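Local coordinates for class B carbapenemase GOB-18 (Elizabethkingia meningoseptica, PDB 5K0W), which probably hydrolyses beta-lactam antibiotics, carbapenems among them, as a class B3 metallo-beta-lactamase with two zinc ions in its active site, at residues I57-G62 with G163-T168. Residues are numbered along the deposited sequence; the frame is centred on the assembly and turned at random.
Sequences IVTDKG and GNITLT
Ile57 meets two side chains of 163-168 with its two branches. Ile57 CG2 lies across Ile165, 3.9 Å from Ile165 CG1, while Ile57 CD1 comes tip to tip with Leu167, 3.8 Å from Leu167 CD1. Chi1 (-61°) splits the branches, sending CG2 to Ile165, and the near-extended chi2 (160°) carries CD1 out to Leu167. Thr59 adds its methyl, CG2, 4.0 Å from Ile165 CB. No hydrogen bond joins the segments: the strand-to-strand part is apolar packing between interior strands of the two facing sheets of the metallo-beta-lactamase alphabeta/betaalpha sandwich, away from the zinc ions. The axes of the short strands 57-59 and 165-168 approach to 9.4 Å, and Phe184 of strand 180-187 touches both isoleucines.

Beyond the strand, at the exposed end of the contact, the chain reverses in a type I turn from Thr59 to Gly62. The hydroxyl of Thr59 faces this turn, accepting from Lys61 N in an ST turn and donating from OG1 to Gly62 O at 2.6 Å; Thr59 N reaches that oxygen from the opposite face of the carbonyl plane. Threonine thus gives the turn its OG1 and the interface its methyl. Lys61 CG packs 3.7 Å from Gly163 CA; glycine readily adopts the positive phi of 66° there.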
loop_
_atom_site.group_PDB
_atom_site.type_symbol
_atom_site.label_atom_id
_atom_site.label_comp_id
_atom_site.label_asym_id
_atom_site.label_seq_id
_atom_site.Cartn_x
_atom_site.Cartn_y
_atom_site.Cartn_z
ATOM N N ILE A 57 5.996 10.874 -2.064
ATOM C CA ILE A 57 5.510 11.994 -2.861
ATOM C C ILE A 57 6.106 13.252 -2.251
ATOM O O ILE A 57 5.815 13.593 -1.104
ATOM C CB ILE A 57 3.966 12.037 -3.013
ATOM C CG1 ILE A 57 3.455 10.773 -3.713
ATOM C CG2 ILE A 57 3.526 13.288 -3.777
ATOM C CD1 ILE A 57 1.981 10.476 -3.512
ATOM N N VAL A 58 6.981 13.904 -3.011
ATOM C CA VAL A 58 7.694 15.099 -2.583
ATOM C C VAL A 58 6.918 16.344 -3.003
ATOM O O VAL A 58 6.645 16.515 -4.192
ATOM C CB VAL A 58 9.130 15.087 -3.165
ATOM C CG1 VAL A 58 9.932 16.290 -2.691
ATOM C CG2 VAL A 58 9.849 13.785 -2.822
ATOM N N THR A 59 6.535 17.203 -2.038
ATOM C CA THR A 59 5.847 18.465 -2.354
ATOM C C THR A 59 6.640 19.651 -1.826
ATOM O O THR A 59 7.578 19.502 -1.028
ATOM C CB THR A 59 4.416 18.556 -1.801
ATOM O OG1 THR A 59 4.476 19.142 -0.508
ATOM C CG2 THR A 59 3.637 17.220 -1.807
ATOM N N ASP A 60 6.188 20.839 -2.230
ATOM C CA ASP A 60 6.699 22.166 -1.872
ATOM C C ASP A 60 6.538 22.471 -0.371
ATOM O O ASP A 60 7.351 23.196 0.199
ATOM C CB ASP A 60 6.041 23.279 -2.754
ATOM C CG ASP A 60 4.519 23.174 -3.071
ATOM O OD1 ASP A 60 4.061 22.077 -3.497
ATOM O OD2 ASP A 60 3.818 24.213 -2.987
ATOM N N LYS A 61 5.470 21.911 0.237
ATOM C CA LYS A 61 5.056 22.072 1.637
ATOM C C LYS A 61 5.319 20.826 2.510
ATOM O O LYS A 61 4.814 20.774 3.640
ATOM C CB LYS A 61 3.556 22.444 1.717
ATOM C CG LYS A 61 3.065 23.473 0.705
ATOM C CD LYS A 61 3.316 24.915 1.111
ATOM C CE LYS A 61 2.914 25.839 -0.017
ATOM N NZ LYS A 61 3.567 27.174 0.085
ATOM N N GLY A 62 6.103 19.863 2.001
ATOM C CA GLY A 62 6.427 18.637 2.721
ATOM C C GLY A 62 6.248 17.359 1.924
ATOM O O GLY A 62 5.943 17.403 0.735
ATOM N N GLY A 163 0.474 20.782 -0.528
ATOM C CA GLY A 163 0.982 21.539 -1.667
ATOM C C GLY A 163 -0.026 21.504 -2.803
ATOM O O GLY A 163 -1.237 21.526 -2.553
ATOM N N ASN A 164 0.458 21.382 -4.048
ATOM C CA ASN A 164 -0.389 21.308 -5.250
ATOM C C ASN A 164 -0.916 19.889 -5.479
ATOM O O ASN A 164 -1.897 19.708 -6.211
ATOM C CB ASN A 164 0.358 21.796 -6.491
ATOM C CG ASN A 164 1.092 23.100 -6.324
ATOM O OD1 ASN A 164 2.310 23.156 -6.473
ATOM N ND2 ASN A 164 0.369 24.178 -6.047
ATOM N N ILE A 165 -0.267 18.889 -4.839
ATOM C CA ILE A 165 -0.613 17.468 -4.876
ATOM C C ILE A 165 -1.944 17.224 -4.157
ATOM O O ILE A 165 -2.149 17.726 -3.049
ATOM C CB ILE A 165 0.560 16.639 -4.268
ATOM C CG1 ILE A 165 1.674 16.359 -5.307
ATOM C CG2 ILE A 165 0.107 15.358 -3.544
ATOM C CD1 ILE A 165 1.389 15.230 -6.401
ATOM N N THR A 166 -2.846 16.469 -4.812
ATOM C CA THR A 166 -4.147 16.044 -4.285
ATOM C C THR A 166 -4.304 14.550 -4.557
ATOM O O THR A 166 -4.268 14.130 -5.714
ATOM C CB THR A 166 -5.326 16.847 -4.878
ATOM O OG1 THR A 166 -5.065 18.248 -4.759
ATOM C CG2 THR A 166 -6.660 16.507 -4.202
ATOM N N LEU A 167 -4.470 13.757 -3.487
ATOM C CA LEU A 167 -4.667 12.323 -3.589
ATOM C C LEU A 167 -6.108 11.995 -3.263
ATOM O O LEU A 167 -6.692 12.590 -2.353
ATOM C CB LEU A 167 -3.748 11.594 -2.601
ATOM C CG LEU A 167 -2.491 10.972 -3.176
ATOM C CD1 LEU A 167 -1.450 12.008 -3.428
ATOM C CD2 LEU A 167 -1.909 9.999 -2.211
ATOM N N THR A 168 -6.683 11.043 -3.990
ATOM C CA THR A 168 -8.047 10.597 -3.742
ATOM C C THR A 168 -7.957 9.167 -3.267
ATOM O O THR A 168 -7.302 8.343 -3.922
ATOM C CB THR A 168 -8.935 10.741 -5.005
ATOM O OG1 THR A 168 -8.958 12.100 -5.409
ATOM C CG2 THR A 168 -10.367 10.283 -4.779
#